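PDB 6OYC: glycosylation Associate Protein 2 from Streptococcus agalactiae serotype V, which probably works in the accessory Sec system, as part of the Gap123 complex linked to glycosylation and secretion of a streptococcal surface glycoprotein. Local coordinates for residues E187-I198 against K249-R260. Residues are numbered along the deposited sequence; the frame is centred on the assembly and turned at random.
Sequences ELFLEHIIEGDI and KGIVKLGPLHRR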
ATOM      1  N   GLU B 187     -10.089  -4.938  -8.419  1.00 31.12           N
ATOM      2  CA  GLU B 187      -8.835  -4.629  -9.062  1.00 30.51           C
ATOM      3  C   GLU B 187      -8.093  -5.907  -9.398  1.00 28.65           C
ATOM      4  O   GLU B 187      -8.035  -6.836  -8.595  1.00 31.51           O
ATOM      5  CB  GLU B 187      -7.972  -3.745  -8.155  1.00 31.06           C
ATOM      6  CG  GLU B 187      -8.359  -2.294  -8.188  1.00 33.60           C
ATOM      7  CD  GLU B 187      -7.427  -1.387  -7.367  1.00 36.01           C
ATOM      8  OE1 GLU B 187      -6.591  -1.891  -6.582  1.00 30.49           O
ATOM      9  OE2 GLU B 187      -7.542  -0.152  -7.518  1.00 37.26           O
ATOM     10  N   LEU B 188      -7.504  -5.933 -10.578  1.00 29.48           N
ATOM     11  CA  LEU B 188      -6.591  -6.981 -10.987  1.00 29.86           C
ATOM     12  C   LEU B 188      -5.318  -6.322 -11.491  1.00 31.19           C
ATOM     13  O   LEU B 188      -5.385  -5.278 -12.145  1.00 29.32           O
ATOM     14  CB  LEU B 188      -7.215  -7.846 -12.101  1.00 28.42           C
ATOM     15  CG  LEU B 188      -8.562  -8.476 -11.740  1.00 28.76           C
ATOM     16  CD1 LEU B 188      -9.261  -9.044 -12.968  1.00 30.28           C
ATOM     17  CD2 LEU B 188      -8.360  -9.560 -10.700  1.00 30.28           C
ATOM     18  N   PHE B 189      -4.165  -6.939 -11.215  1.00 28.76           N
ATOM     19  CA  PHE B 189      -2.923  -6.518 -11.863  1.00 28.98           C
ATOM     20  C   PHE B 189      -1.998  -7.714 -12.043  1.00 30.32           C
ATOM     21  O   PHE B 189      -1.645  -8.388 -11.071  1.00 34.31           O
ATOM     22  CB  PHE B 189      -2.205  -5.419 -11.067  1.00 30.95           C
ATOM     23  CG  PHE B 189      -0.880  -5.064 -11.644  1.00 30.45           C
ATOM     24  CD1 PHE B 189      -0.800  -4.510 -12.915  1.00 32.19           C
ATOM     25  CD2 PHE B 189       0.290  -5.324 -10.951  1.00 31.65           C
ATOM     26  CE1 PHE B 189       0.412  -4.206 -13.483  1.00 29.59           C
ATOM     27  CE2 PHE B 189       1.510  -5.019 -11.514  1.00 34.15           C
ATOM     28  CZ  PHE B 189       1.572  -4.462 -12.784  1.00 33.14           C
ATOM     29  N   LEU B 190      -1.579  -7.954 -13.274  1.00 29.53           N
ATOM     30  CA  LEU B 190      -0.745  -9.101 -13.615  1.00 34.71           C
ATOM     31  C   LEU B 190       0.687  -8.621 -13.852  1.00 34.29           C
ATOM     32  O   LEU B 190       0.953  -7.909 -14.823  1.00 36.31           O
ATOM     33  CB  LEU B 190      -1.292  -9.799 -14.854  1.00 30.85           C
ATOM     34  CG  LEU B 190      -0.444 -10.896 -15.466  1.00 34.60           C
ATOM     35  CD1 LEU B 190      -0.496 -12.078 -14.528  1.00 36.21           C
ATOM     36  CD2 LEU B 190      -0.947 -11.279 -16.881  1.00 31.14           C
ATOM     37  N   GLU B 191       1.599  -9.002 -12.968  1.00 30.94           N
ATOM     38  CA  GLU B 191       3.021  -8.831 -13.230  1.00 34.95           C
ATOM     39  C   GLU B 191       3.430  -9.699 -14.397  1.00 33.52           C
ATOM     40  O   GLU B 191       3.284 -10.925 -14.340  1.00 36.48           O
ATOM     41  CB  GLU B 191       3.839  -9.244 -12.021  1.00 36.69           C
ATOM     42  CG  GLU B 191       3.987  -8.225 -10.991  1.00 39.46           C
ATOM     43  CD  GLU B 191       4.899  -8.719  -9.902  1.00 44.18           C
ATOM     44  OE1 GLU B 191       4.453  -8.657  -8.728  1.00 39.32           O
ATOM     45  OE2 GLU B 191       6.038  -9.167 -10.236  1.00 42.00           O
ATOM     46  N   HIS B 192       3.993  -9.096 -15.431  1.00 34.29           N
ATOM     47  CA  HIS B 192       4.547  -9.915 -16.496  1.00 34.89           C
ATOM     48  C   HIS B 192       5.533  -9.084 -17.284  1.00 34.19           C
ATOM     49  O   HIS B 192       5.618  -7.869 -17.122  1.00 34.61           O
ATOM     50  CB  HIS B 192       3.465 -10.427 -17.425  1.00 33.29           C
ATOM     51  CG  HIS B 192       2.836  -9.333 -18.210  1.00 35.96           C
ATOM     52  ND1 HIS B 192       2.081  -8.345 -17.613  1.00 35.35           N
ATOM     53  CD2 HIS B 192       2.887  -9.032 -19.530  1.00 33.77           C
ATOM     54  CE1 HIS B 192       1.673  -7.493 -18.538  1.00 35.87           C
ATOM     55  NE2 HIS B 192       2.157  -7.882 -19.704  1.00 37.88           N
ATOM     56  N   ILE B 193       6.246  -9.769 -18.168  1.00 36.12           N
ATOM     57  CA  ILE B 193       7.198  -9.175 -19.090  1.00 38.01           C
ATOM     58  C   ILE B 193       7.158  -9.971 -20.388  1.00 41.20           C
ATOM     59  O   ILE B 193       7.118 -11.202 -20.365  1.00 37.87           O
ATOM     60  CB  ILE B 193       8.616  -9.175 -18.497  1.00 39.42           C
ATOM     61  CG1 ILE B 193       8.778  -8.013 -17.530  1.00 41.83           C
ATOM     62  CG2 ILE B 193       9.642  -9.074 -19.600  1.00 43.97           C
ATOM     63  CD1 ILE B 193       9.875  -8.267 -16.540  1.00 49.35           C
ATOM     64  N   ILE B 194       7.185  -9.257 -21.515  1.00 42.81           N
ATOM     65  CA  ILE B 194       7.206  -9.831 -22.854  1.00 42.05           C
ATOM     66  C   ILE B 194       8.564  -9.574 -23.479  1.00 43.90           C
ATOM     67  O   ILE B 194       9.119  -8.485 -23.326  1.00 44.66           O
ATOM     68  CB  ILE B 194       6.126  -9.210 -23.764  1.00 47.25           C
ATOM     69  CG1 ILE B 194       4.745  -9.278 -23.129  1.00 44.57           C
ATOM     70  CG2 ILE B 194       6.143  -9.894 -25.110  1.00 49.02           C
ATOM     71  CD1 ILE B 194       4.401 -10.633 -22.675  1.00 41.12           C
ATOM     72  N   GLU B 195       9.081 -10.555 -24.222  1.00 45.24           N
ATOM     73  CA  GLU B 195      10.194 -10.347 -25.142  1.00 43.13           C
ATOM     74  C   GLU B 195       9.852 -11.014 -26.464  1.00 43.56           C
ATOM     75  O   GLU B 195       9.424 -12.174 -26.479  1.00 43.54           O
ATOM     76  CB  GLU B 195      11.500 -10.910 -24.600  1.00 41.86           C
ATOM     77  CG  GLU B 195      11.834 -10.445 -23.198  1.00 52.59           C
ATOM     78  CD  GLU B 195      12.890 -11.322 -22.547  1.00 59.31           C
ATOM     79  OE1 GLU B 195      12.652 -11.856 -21.435  1.00 64.86           O
ATOM     80  OE2 GLU B 195      13.964 -11.489 -23.162  1.00 64.70           O
ATOM     81  N   GLY B 196      10.038 -10.282 -27.562  1.00 39.65           N
ATOM     82  CA  GLY B 196       9.723 -10.762 -28.894  1.00 40.34           C
ATOM     83  C   GLY B 196       8.425 -10.188 -29.416  1.00 40.70           C
ATOM     84  O   GLY B 196       7.829  -9.270 -28.844  1.00 43.25           O
ATOM     85  N   ASP B 197       7.972 -10.760 -30.531  1.00 43.97           N
ATOM     86  CA  ASP B 197       6.700 -10.366 -31.144  1.00 47.82           C
ATOM     87  C   ASP B 197       5.572 -11.251 -30.609  1.00 46.68           C
ATOM     88  O   ASP B 197       5.021 -12.115 -31.295  1.00 43.06           O
ATOM     89  CB  ASP B 197       6.793 -10.443 -32.662  1.00 51.46           C
ATOM     90  CG  ASP B 197       8.091  -9.876 -33.189  1.00 61.58           C
ATOM     91  OD1 ASP B 197       8.341  -8.661 -33.002  1.00 61.26           O
ATOM     92  OD2 ASP B 197       8.870 -10.659 -33.778  1.00 68.11           O
ATOM     93  N   ILE B 198       5.238 -11.025 -29.341  1.00 43.75           N
ATOM     94  CA  ILE B 198       4.173 -11.751 -28.667  1.00 45.50           C
ATOM     95  C   ILE B 198       3.092 -10.767 -28.274  1.00 43.24           C
ATOM     96  O   ILE B 198       3.383  -9.677 -27.778  1.00 40.48           O
ATOM     97  CB  ILE B 198       4.655 -12.484 -27.407  1.00 44.62           C
ATOM     98  CG1 ILE B 198       5.834 -13.369 -27.721  1.00 44.41           C
ATOM     99  CG2 ILE B 198       3.512 -13.320 -26.816  1.00 41.79           C
ATOM    100  CD1 ILE B 198       5.946 -14.484 -26.716  1.00 49.58           C
ATOM    101  N   LYS B 249       5.617 -15.200 -31.365  1.00 39.57           N
ATOM    102  CA  LYS B 249       6.790 -15.959 -30.975  1.00 43.94           C
ATOM    103  C   LYS B 249       7.659 -15.121 -30.049  1.00 43.60           C
ATOM    104  O   LYS B 249       7.847 -13.923 -30.275  1.00 44.41           O
ATOM    105  CB  LYS B 249       7.570 -16.402 -32.216  1.00 46.88           C
ATOM    106  CG  LYS B 249       9.086 -16.545 -32.013  1.00 65.48           C
ATOM    107  CD  LYS B 249       9.502 -17.985 -31.685  1.00 74.88           C
ATOM    108  CE  LYS B 249      10.993 -18.122 -31.255  1.00 74.78           C
ATOM    109  NZ  LYS B 249      11.342 -17.675 -29.874  1.00 62.83           N
ATOM    110  N   GLY B 250       8.177 -15.751 -29.017  1.00 42.52           N
ATOM    111  CA  GLY B 250       9.069 -15.107 -28.092  1.00 42.10           C
ATOM    112  C   GLY B 250       8.891 -15.691 -26.695  1.00 41.66           C
ATOM    113  O   GLY B 250       8.696 -16.898 -26.535  1.00 39.83           O
ATOM    114  N   ILE B 251       8.959 -14.809 -25.698  1.00 39.82           N
ATOM    115  CA  ILE B 251       9.014 -15.206 -24.298  1.00 40.28           C
ATOM    116  C   ILE B 251       7.983 -14.416 -23.515  1.00 41.55           C
ATOM    117  O   ILE B 251       7.893 -13.194 -23.658  1.00 39.00           O
ATOM    118  CB  ILE B 251      10.409 -14.979 -23.689  1.00 42.83           C
ATOM    119  CG1 ILE B 251      11.457 -15.793 -24.437  1.00 40.30           C
ATOM    120  CG2 ILE B 251      10.399 -15.351 -22.208  1.00 42.76           C
ATOM    121  CD1 ILE B 251      12.847 -15.619 -23.880  1.00 44.97           C
ATOM    122  N   VAL B 252       7.199 -15.115 -22.704  1.00 42.30           N
ATOM    123  CA  VAL B 252       6.341 -14.511 -21.691  1.00 41.80           C
ATOM    124  C   VAL B 252       6.897 -14.923 -20.340  1.00 39.94           C
ATOM    125  O   VAL B 252       7.197 -16.106 -20.133  1.00 37.07           O
ATOM    126  CB  VAL B 252       4.881 -14.984 -21.833  1.00 41.87           C
ATOM    127  CG1 VAL B 252       3.952 -14.122 -20.997  1.00 37.18           C
ATOM    128  CG2 VAL B 252       4.468 -15.012 -23.299  1.00 46.21           C
ATOM    129  N   LYS B 253       7.067 -13.954 -19.440  1.00 39.04           N
ATOM    130  CA  LYS B 253       7.386 -14.210 -18.040  1.00 39.81           C
ATOM    131  C   LYS B 253       6.218 -13.701 -17.221  1.00 35.83           C
ATOM    132  O   LYS B 253       5.930 -12.506 -17.244  1.00 39.78           O
ATOM    133  CB  LYS B 253       8.672 -13.510 -17.590  1.00 39.59           C
ATOM    134  CG  LYS B 253       9.942 -13.974 -18.275  1.00 48.79           C
ATOM    135  CD  LYS B 253      11.157 -13.709 -17.374  1.00 58.98           C
ATOM    136  CE  LYS B 253      12.492 -13.993 -18.081  1.00 61.77           C
ATOM    137  NZ  LYS B 253      12.876 -12.962 -19.094  1.00 57.11           N
ATOM    138  N   LEU B 254       5.560 -14.591 -16.493  1.00 36.61           N
ATOM    139  CA  LEU B 254       4.426 -14.238 -15.650  1.00 34.81           C
ATOM    140  C   LEU B 254       4.846 -14.239 -14.190  1.00 34.60           C
ATOM    141  O   LEU B 254       5.514 -15.170 -13.731  1.00 36.66           O
ATOM    142  CB  LEU B 254       3.277 -15.220 -15.853  1.00 30.75           C
ATOM    143  CG  LEU B 254       2.760 -15.239 -17.290  1.00 35.99           C
ATOM    144  CD1 LEU B 254       1.848 -16.424 -17.508  1.00 32.92           C
ATOM    145  CD2 LEU B 254       2.032 -13.936 -17.609  1.00 30.97           C
ATOM    146  N   GLY B 255       4.443 -13.209 -13.463  1.00 32.04           N
ATOM    147  CA  GLY B 255       4.598 -13.196 -12.031  1.00 34.24           C
ATOM    148  C   GLY B 255       3.245 -13.300 -11.356  1.00 34.11           C
ATOM    149  O   GLY B 255       2.269 -13.741 -11.960  1.00 32.17           O
ATOM    150  N   PRO B 256       3.155 -12.891 -10.094  1.00 34.28           N
ATOM    151  CA  PRO B 256       1.872 -12.977  -9.397  1.00 31.03           C
ATOM    152  C   PRO B 256       0.788 -12.192 -10.120  1.00 33.52           C
ATOM    153  O   PRO B 256       1.038 -11.148 -10.728  1.00 32.38           O
ATOM    154  CB  PRO B 256       2.166 -12.357  -8.022  1.00 30.80           C
ATOM    155  CG  PRO B 256       3.663 -12.343  -7.901  1.00 35.37           C
ATOM    156  CD  PRO B 256       4.177 -12.197  -9.293  1.00 35.54           C
ATOM    157  N   LEU B 257      -0.436 -12.704 -10.033  1.00 33.83           N
ATOM    158  CA  LEU B 257      -1.630 -11.952 -10.400  1.00 32.61           C
ATOM    159  C   LEU B 257      -2.239 -11.410  -9.110  1.00 30.37           C
ATOM    160  O   LEU B 257      -2.696 -12.185  -8.262  1.00 31.85           O
ATOM    161  CB  LEU B 257      -2.621 -12.836 -11.165  1.00 29.32           C
ATOM    162  CG  LEU B 257      -4.057 -12.320 -11.262  1.00 30.84           C
ATOM    163  CD1 LEU B 257      -4.088 -11.037 -12.092  1.00 30.21           C
ATOM    164  CD2 LEU B 257      -4.987 -13.376 -11.878  1.00 29.70           C
ATOM    165  N   HIS B 258      -2.234 -10.085  -8.958  1.00 33.95           N
ATOM    166  CA  HIS B 258      -2.785  -9.421  -7.784  1.00 29.26           C
ATOM    167  C   HIS B 258      -4.260  -9.157  -7.984  1.00 29.61           C
ATOM    168  O   HIS B 258      -4.680  -8.721  -9.062  1.00 28.51           O
ATOM    169  CB  HIS B 258      -2.095  -8.082  -7.519  1.00 27.16           C
ATOM    170  CG  HIS B 258      -0.622  -8.184  -7.321  1.00 32.19           C
ATOM    171  ND1 HIS B 258      -0.044  -8.215  -6.071  1.00 31.02           N
ATOM    172  CD2 HIS B 258       0.398  -8.234  -8.210  1.00 32.11           C
ATOM    173  CE1 HIS B 258       1.268  -8.289  -6.198  1.00 30.89           C
ATOM    174  NE2 HIS B 258       1.563  -8.296  -7.485  1.00 34.78           N
ATOM    175  N   ARG B 259      -5.035  -9.336  -6.914  1.00 27.63           N
ATOM    176  CA  ARG B 259      -6.420  -8.883  -6.899  1.00 28.03           C
ATOM    177  C   ARG B 259      -6.683  -8.108  -5.617  1.00 30.24           C
ATOM    178  O   ARG B 259      -6.260  -8.527  -4.537  1.00 33.18           O
ATOM    179  CB  ARG B 259      -7.390 -10.062  -7.042  1.00 30.55           C
ATOM    180  CG  ARG B 259      -7.389 -11.051  -5.879  1.00 30.51           C
ATOM    181  CD  ARG B 259      -8.599 -10.780  -5.030  1.00 29.72           C
ATOM    182  NE  ARG B 259      -8.836 -11.844  -4.073  1.00 35.06           N
ATOM    183  CZ  ARG B 259      -9.682 -11.749  -3.054  1.00 38.72           C
ATOM    184  NH1 ARG B 259     -10.376 -10.629  -2.862  1.00 36.85           N
ATOM    185  NH2 ARG B 259      -9.840 -12.771  -2.234  1.00 38.75           N
ATOM    186  N   ARG B 260      -7.374  -6.970  -5.734  1.00 33.79           N
ATOM    187  CA  ARG B 260      -7.505  -6.014  -4.636  1.00 28.69           C
ATOM    188  C   ARG B 260      -8.919  -5.454  -4.569  1.00 29.99           C
ATOM    189  O   ARG B 260      -9.597  -5.296  -5.594  1.00 31.02           O
ATOM    190  CB  ARG B 260      -6.502  -4.844  -4.786  1.00 29.71           C
ATOM    191  CG  ARG B 260      -5.048  -5.276  -4.666  1.00 31.80           C
ATOM    192  CD  ARG B 260      -4.043  -4.238  -5.195  1.00 29.37           C
ATOM    193  NE  ARG B 260      -2.700  -4.816  -5.227  1.00 27.13           N
ATOM    194  CZ  ARG B 260      -1.784  -4.519  -6.139  1.00 27.65           C
ATOM    195  NH1 ARG B 260      -2.060  -3.632  -7.087  1.00 26.75           N
ATOM    196  NH2 ARG B 260      -0.589  -5.091  -6.091  1.00 24.66           N
TER
HETATM  197  O   HOH W   1      -3.971  -1.338  -6.676  1.00 33.62           O
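Glu195 OE1 meets Lys253 NZ at 2.6 Å in a salt bridge between two partly exposed residues of antiparallel strands. Farther along that face, His258 NE2 donates an almost straight bond (174°) to Glu191 OE1, 3.2 Å away, which accepts through its anti lone pair; carboxylate and imidazole lie nearly coplanar. Tyr157 holds Glu191 OE2 and Glu308 takes His258 ND1, so both ends of this buried pair are tied down, which probably fixes the ring's rotation. A water bridges Glu187 OE1 and Arg260 NH1, while Arg260 also forms salt bridges with Glu283 and Glu308. Along the backbone, hydrogen-bonded pairs such as Phe189–His258 and Ile193–Lys253 alternate with non-hydrogen-bonded ones. Between Leu190 and His192 the register slips by one residue: Gly255 N bonds to Glu191 O (2.7 Å), and Pro256 O receives Glu191 N. Pro256 CD packs 3.6 Å from Glu191 CD. On the other face, Leu190 CG anti to the backbone N (chi1 172°) sets CD1 against Leu257 CB (4.0 Å) and CD2 against Leu254 CD2. Ile194 CD1 lies beside Val252 CG1, and the side chains of Leu254 and Leu257 pack on Leu172 and Phe174 of strand 168-180. The arrangement is a beta bulge in an antiparallel ladder, Gly255 and Pro256 opposite the single Glu191, here within the strongly curved sheet of an all-beta region.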